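Local coordinates for protein allergen Bos d 2 (Bos taurus, PDB 4WFV) that probably carries pheromones, as a secreted lipocalin of the odorant-binding type that is also a major allergen of cow dander, at residues W16-A21 with E115-G120; K26-E31 with N104-R109. All coordinates share one frame; numbering follows the deposited sequence.

Contact 1: W16-A21 with E115-G120; sequences WRIIYA and EGLAKG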
loop_
_atom_site.group_PDB
_atom_site.type_symbol
_atom_site.label_atom_id
_atom_site.label_comp_id
_atom_site.label_asym_id
_atom_site.label_seq_id
_atom_site.Cartn_x
_atom_site.Cartn_y
_atom_site.Cartn_z
ATOM N N TRP A 16 -10.169 3.489 1.935
ATOM C CA TRP A 16 -8.892 4.098 2.277
ATOM C C TRP A 16 -8.395 5.035 1.188
ATOM O O TRP A 16 -8.707 4.857 0.012
ATOM C CB TRP A 16 -7.850 3.007 2.449
ATOM C CG TRP A 16 -8.100 2.085 3.601
ATOM C CD1 TRP A 16 -8.666 0.844 3.550
ATOM C CD2 TRP A 16 -7.760 2.320 4.968
ATOM N NE1 TRP A 16 -8.721 0.299 4.813
ATOM C CE2 TRP A 16 -8.163 1.184 5.701
ATOM C CE3 TRP A 16 -7.167 3.389 5.649
ATOM C CZ2 TRP A 16 -7.983 1.086 7.081
ATOM C CZ3 TRP A 16 -6.986 3.287 7.020
ATOM C CH2 TRP A 16 -7.399 2.144 7.723
ATOM N N ARG A 17 -7.646 6.052 1.594
ATOM C CA ARG A 17 -6.865 6.873 0.669
ATOM C C ARG A 17 -5.399 6.581 0.931
ATOM O O ARG A 17 -5.008 6.357 2.072
ATOM C CB ARG A 17 -7.109 8.366 0.907
ATOM C CG ARG A 17 -8.530 8.830 0.640
ATOM C CD ARG A 17 -8.683 10.339 0.811
ATOM N NE ARG A 17 -10.089 10.726 0.768
ATOM C CZ ARG A 17 -10.874 10.807 1.836
ATOM N NH1 ARG A 17 -10.386 10.544 3.037
ATOM N NH2 ARG A 17 -12.148 11.155 1.703
ATOM N N ILE A 18 -4.579 6.606 -0.106
ATOM C CA ILE A 18 -3.145 6.486 0.120
ATOM C C ILE A 18 -2.555 7.861 0.325
ATOM O O ILE A 18 -2.791 8.778 -0.462
ATOM C CB ILE A 18 -2.428 5.722 -1.012
ATOM C CG1 ILE A 18 -0.957 5.482 -0.656
ATOM C CG2 ILE A 18 -2.571 6.432 -2.352
ATOM C CD1 ILE A 18 -0.354 4.324 -1.442
ATOM N N ILE A 19 -1.812 8.014 1.417
ATOM C CA ILE A 19 -1.157 9.283 1.707
ATOM C C ILE A 19 0.302 9.245 1.266
ATOM O O ILE A 19 0.765 10.162 0.562
ATOM C CB ILE A 19 -1.236 9.636 3.205
ATOM C CG1 ILE A 19 -2.663 9.448 3.732
ATOM C CG2 ILE A 19 -0.719 11.049 3.448
ATOM C CD1 ILE A 19 -3.724 10.255 2.975
ATOM N N TYR A 20 1.008 8.176 1.640
ATOM C CA TYR A 20 2.428 8.063 1.335
ATOM C C TYR A 20 2.769 6.705 0.754
ATOM O O TYR A 20 2.094 5.701 0.993
ATOM C CB TYR A 20 3.273 8.218 2.608
ATOM C CG TYR A 20 3.175 9.567 3.274
ATOM C CD1 TYR A 20 3.780 10.680 2.723
ATOM C CD2 TYR A 20 2.500 9.715 4.485
ATOM C CE1 TYR A 20 3.692 11.930 3.341
ATOM C CE2 TYR A 20 2.392 10.952 5.102
ATOM C CZ TYR A 20 3.002 12.047 4.537
ATOM O OH TYR A 20 2.906 13.276 5.144
ATOM N N ALA A 21 3.875 6.683 0.019
ATOM C CA ALA A 21 4.535 5.428 -0.325
ATOM C C ALA A 21 6.023 5.654 -0.168
ATOM O O ALA A 21 6.492 6.789 -0.228
ATOM C CB ALA A 21 4.207 4.989 -1.746
ATOM N N GLU A 115 3.285 1.342 1.988
ATOM C CA GLU A 115 2.225 2.287 1.674
ATOM C C GLU A 115 1.555 2.710 2.967
ATOM O O GLU A 115 1.272 1.870 3.847
ATOM C CB GLU A 115 1.192 1.643 0.747
ATOM C CG GLU A 115 1.803 1.236 -0.588
ATOM C CD GLU A 115 0.933 0.290 -1.379
ATOM O OE1 GLU A 115 0.373 -0.645 -0.788
ATOM O OE2 GLU A 115 0.812 0.496 -2.604
ATOM N N GLY A 116 1.320 4.008 3.104
ATOM C CA GLY A 116 0.654 4.557 4.277
ATOM C C GLY A 116 -0.706 5.088 3.881
ATOM O O GLY A 116 -0.800 6.068 3.138
ATOM N N LEU A 117 -1.753 4.435 4.373
ATOM C CA LEU A 117 -3.124 4.747 4.000
ATOM C C LEU A 117 -3.820 5.409 5.185
ATOM O O LEU A 117 -3.477 5.136 6.335
ATOM C CB LEU A 117 -3.878 3.472 3.628
ATOM C CG LEU A 117 -3.235 2.422 2.727
ATOM C CD1 LEU A 117 -4.240 1.303 2.427
ATOM C CD2 LEU A 117 -2.779 3.037 1.438
ATOM N N ALA A 118 -4.791 6.267 4.900
ATOM C CA ALA A 118 -5.569 6.930 5.948
ATOM C C ALA A 118 -7.041 7.003 5.597
ATOM O O ALA A 118 -7.419 6.958 4.428
ATOM C CB ALA A 118 -5.054 8.327 6.195
ATOM N N LYS A 119 -7.865 7.161 6.628
ATOM C CA LYS A 119 -9.279 7.483 6.437
ATOM C C LYS A 119 -9.476 8.948 6.059
ATOM O O LYS A 119 -10.497 9.319 5.474
ATOM C CB LYS A 119 -10.062 7.191 7.715
ATOM C CG LYS A 119 -10.074 5.745 8.090
ATOM C CD LYS A 119 -10.640 4.922 6.958
ATOM C CE LYS A 119 -11.023 3.567 7.460
ATOM N NZ LYS A 119 -11.581 2.702 6.396
ATOM N N GLY A 120 -8.509 9.784 6.415
ATOM C CA GLY A 120 -8.543 11.187 6.055
ATOM C C GLY A 120 -7.660 11.476 4.858
ATOM O O GLY A 120 -7.585 10.693 3.921
#
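Trp16 holds CG anti to its carbonyl carbon (chi1 -65°), which places this root of the indole beside Leu117 CD1, while the chain of Lys119 bends at chi2 (-57°), which sets CD close to the CZ3 corner of the Trp16 indole. From there the lysine runs over one face of the ring system: Lys119 CE lies 3.9 Å from the centroid of the six-membered ring of Trp16, a CH-pi contact, and Lys119 NZ makes a cation-pi contact 4.0 Å from the centroid of the five-membered ring. Trp16 NE1 is satisfied by the carbonyl of Ile12. Ala118 meets the indole at its edge, and Leu117 sends CD2 to within 3.7 Å of Ile18 CB.

Antiparallel pairing joins the backbones, with Ala118 N bonded to Arg17 O at 2.8 Å. Further along, Gly116 O accepts from both Ile19 N (2.8 Å) and Tyr20 N (3.2 Å), a classic beta bulge. On the face of Ile18 and Leu117, Glu115 OE1 is held by Tyr39 and Thr100, while Ile19 CG1 packs on Ala118 CB. The tryptophan of the GxW motif, just before the first strand, covered by a basic residue following the last barrel strand, is a hallmark of lipocalins.

Contact 2: K26-E31 with N104-R109; sequences KDKIVE and NYDGER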
loop_
_atom_site.group_PDB
_atom_site.type_symbol
_atom_site.label_atom_id
_atom_site.label_comp_id
_atom_site.label_asym_id
_atom_site.label_seq_id
_atom_site.Cartn_x
_atom_site.Cartn_y
_atom_site.Cartn_z
ATOM N N LYS A 26 13.226 3.897 -5.906
ATOM C CA LYS A 26 12.281 5.006 -5.998
ATOM C C LYS A 26 11.518 5.038 -7.313
ATOM O O LYS A 26 10.364 5.457 -7.345
ATOM C CB LYS A 26 12.976 6.348 -5.746
ATOM C CG LYS A 26 12.028 7.538 -5.763
ATOM C CD LYS A 26 12.703 8.829 -5.312
ATOM C CE LYS A 26 13.709 9.326 -6.336
ATOM N NZ LYS A 26 14.270 10.650 -5.929
ATOM N N ASP A 27 12.153 4.599 -8.396
ATOM C CA ASP A 27 11.529 4.680 -9.715
ATOM C C ASP A 27 10.209 3.924 -9.780
ATOM O O ASP A 27 9.355 4.258 -10.587
ATOM C CB ASP A 27 12.481 4.194 -10.815
ATOM C CG ASP A 27 12.887 2.758 -10.631
ATOM O OD1 ASP A 27 13.700 2.484 -9.730
ATOM O OD2 ASP A 27 12.389 1.895 -11.379
ATOM N N LYS A 28 10.038 2.914 -8.925
ATOM C CA LYS A 28 8.795 2.143 -8.916
ATOM C C LYS A 28 7.589 2.936 -8.414
ATOM O O LYS A 28 6.456 2.594 -8.755
ATOM C CB LYS A 28 8.936 0.889 -8.056
ATOM C CG LYS A 28 9.920 -0.137 -8.595
ATOM C CD LYS A 28 9.380 -0.792 -9.857
ATOM C CE LYS A 28 10.305 -1.910 -10.359
ATOM N NZ LYS A 28 9.725 -2.622 -11.540
ATOM N N ILE A 29 7.828 3.964 -7.596
ATOM C CA ILE A 29 6.733 4.674 -6.931
ATOM C C ILE A 29 6.603 6.161 -7.260
ATOM O O ILE A 29 5.730 6.826 -6.730
ATOM C CB ILE A 29 6.800 4.519 -5.391
ATOM C CG1 ILE A 29 8.100 5.132 -4.829
ATOM C CG2 ILE A 29 6.644 3.059 -5.000
ATOM C CD1 ILE A 29 8.024 5.396 -3.314
ATOM N N VAL A 30 7.452 6.681 -8.146
ATOM C CA VAL A 30 7.283 8.054 -8.607
ATOM C C VAL A 30 6.063 8.149 -9.517
ATOM O O VAL A 30 5.495 7.132 -9.905
ATOM C CB VAL A 30 8.541 8.575 -9.342
ATOM C CG1 VAL A 30 9.739 8.583 -8.392
ATOM C CG2 VAL A 30 8.822 7.747 -10.604
ATOM N N GLU A 31 5.658 9.372 -9.841
ATOM C CA GLU A 31 4.503 9.541 -10.715
ATOM C C GLU A 31 4.647 8.733 -12.001
ATOM O O GLU A 31 5.706 8.727 -12.631
ATOM C CB GLU A 31 4.286 11.017 -11.027
ATOM C CG GLU A 31 3.736 11.790 -9.855
ATOM C CD GLU A 31 3.465 13.236 -10.199
ATOM O OE1 GLU A 31 4.278 14.101 -9.811
ATOM O OE2 GLU A 31 2.439 13.498 -10.859
ATOM N N ASN A 104 8.132 -6.557 -4.112
ATOM C CA ASN A 104 7.807 -6.794 -5.511
ATOM C C ASN A 104 9.028 -7.339 -6.235
ATOM O O ASN A 104 10.139 -6.857 -6.038
ATOM C CB ASN A 104 7.347 -5.487 -6.167
ATOM C CG ASN A 104 7.249 -5.581 -7.678
ATOM O OD1 ASN A 104 8.226 -5.331 -8.391
ATOM N ND2 ASN A 104 6.067 -5.913 -8.177
ATOM N N TYR A 105 8.816 -8.358 -7.055
ATOM C CA TYR A 105 9.877 -8.886 -7.899
ATOM C C TYR A 105 9.413 -8.817 -9.340
ATOM O O TYR A 105 8.349 -9.340 -9.686
ATOM C CB TYR A 105 10.193 -10.331 -7.511
ATOM C CG TYR A 105 11.122 -11.062 -8.461
ATOM C CD1 TYR A 105 12.448 -10.670 -8.618
ATOM C CD2 TYR A 105 10.672 -12.166 -9.178
ATOM C CE1 TYR A 105 13.302 -11.351 -9.493
ATOM C CE2 TYR A 105 11.507 -12.843 -10.032
ATOM C CZ TYR A 105 12.814 -12.431 -10.181
ATOM O OH TYR A 105 13.634 -13.123 -11.041
ATOM N N ASP A 106 10.211 -8.166 -10.182
ATOM C CA ASP A 106 9.822 -7.931 -11.567
ATOM C C ASP A 106 10.666 -8.734 -12.555
ATOM O O ASP A 106 10.572 -8.512 -13.761
ATOM C CB ASP A 106 9.872 -6.433 -11.896
ATOM C CG ASP A 106 11.281 -5.881 -11.925
ATOM O OD1 ASP A 106 12.235 -6.645 -11.724
ATOM O OD2 ASP A 106 11.427 -4.671 -12.170
ATOM N N GLY A 107 11.462 -9.673 -12.044
ATOM C CA GLY A 107 12.334 -10.490 -12.881
ATOM C C GLY A 107 13.776 -10.003 -12.873
ATOM O O GLY A 107 14.698 -10.762 -13.188
ATOM N N GLU A 108 13.972 -8.738 -12.511
ATOM C CA GLU A 108 15.289 -8.107 -12.498
ATOM C C GLU A 108 15.660 -7.585 -11.111
ATOM O O GLU A 108 16.770 -7.808 -10.630
ATOM C CB GLU A 108 15.337 -6.963 -13.517
ATOM C CG GLU A 108 16.696 -6.284 -13.621
ATOM C CD GLU A 108 16.871 -5.513 -14.918
ATOM O OE1 GLU A 108 16.139 -5.802 -15.887
ATOM O OE2 GLU A 108 17.744 -4.622 -14.970
ATOM N N ARG A 109 14.734 -6.875 -10.474
ATOM C CA ARG A 109 14.987 -6.308 -9.160
ATOM C C ARG A 109 13.926 -6.725 -8.167
ATOM O O ARG A 109 12.765 -6.955 -8.530
ATOM C CB ARG A 109 15.010 -4.782 -9.236
ATOM C CG ARG A 109 16.243 -4.212 -9.926
ATOM C CD ARG A 109 16.189 -2.688 -9.951
ATOM N NE ARG A 109 15.077 -2.212 -10.765
ATOM C CZ ARG A 109 14.569 -0.985 -10.704
ATOM N NH1 ARG A 109 15.079 -0.095 -9.867
ATOM N NH2 ARG A 109 13.550 -0.660 -11.490
HETATM O O HOH W 1 7.386 -3.803 -10.629
#
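Lys28 and Arg109 bury the most surface here, and each basic group reaches across to an acidic partner on the opposing segment. Arg109 meets Asp27 tip to tip, gripping the carboxylate end-on: NH1 of Arg109 bonds to OD1 of Asp27 at 2.9 Å, and NH2 of Arg109 to OD2 of Asp27 at 2.8 Å. Both bonds are almost straight, both oxygens are met on their syn side, and the two planes lie only 12° apart, a geometry that would resist rotation of either group.

Lys28 bends at chi2 (-70°) and is extended beyond, passing Arg109 NH2 with its CE at 3.7 Å. Lys28 NZ approaches Asp106 OD2 on the anti side at 2.7 Å, and a water bridges the same NZ to Asn104 OD1, while Asn104 ND2 is held by Asn86 and Tyr83. The other oxygen of Asp106, OD1, accepts from Glu108 N, an Asx turn, and also from Arg109 N, which makes it an Asx motif, so one carboxylate both shapes the hairpin turn and receives the lysine. With Lys28 NZ just 4.3 Å from Arg109 NH2, the two cations should repel; the flanking carboxylates probably offset that cost, and all four groups would be expected to stay ionised.

From the N terminus the chain enters strand 17-23, whose first part forms one side of contact 1, and passes into the loop before strand 38-45, where 26-31 supplies one side of contact 2. After the intervening strands it reaches the turn between strands 97-105 and 110-118, and contact 2 closes there; contact 1 closes last, at 115-120. Contact 2 is therefore nested within contact 1. The outer closure joins the first and eighth strands to shut the lipocalin barrel, whereas the inner one ties together two loops at its open end. Their centres lie about 19 Å apart, yet they touch where Ile29 CD1 packs 3.7 Å from Ala21 O.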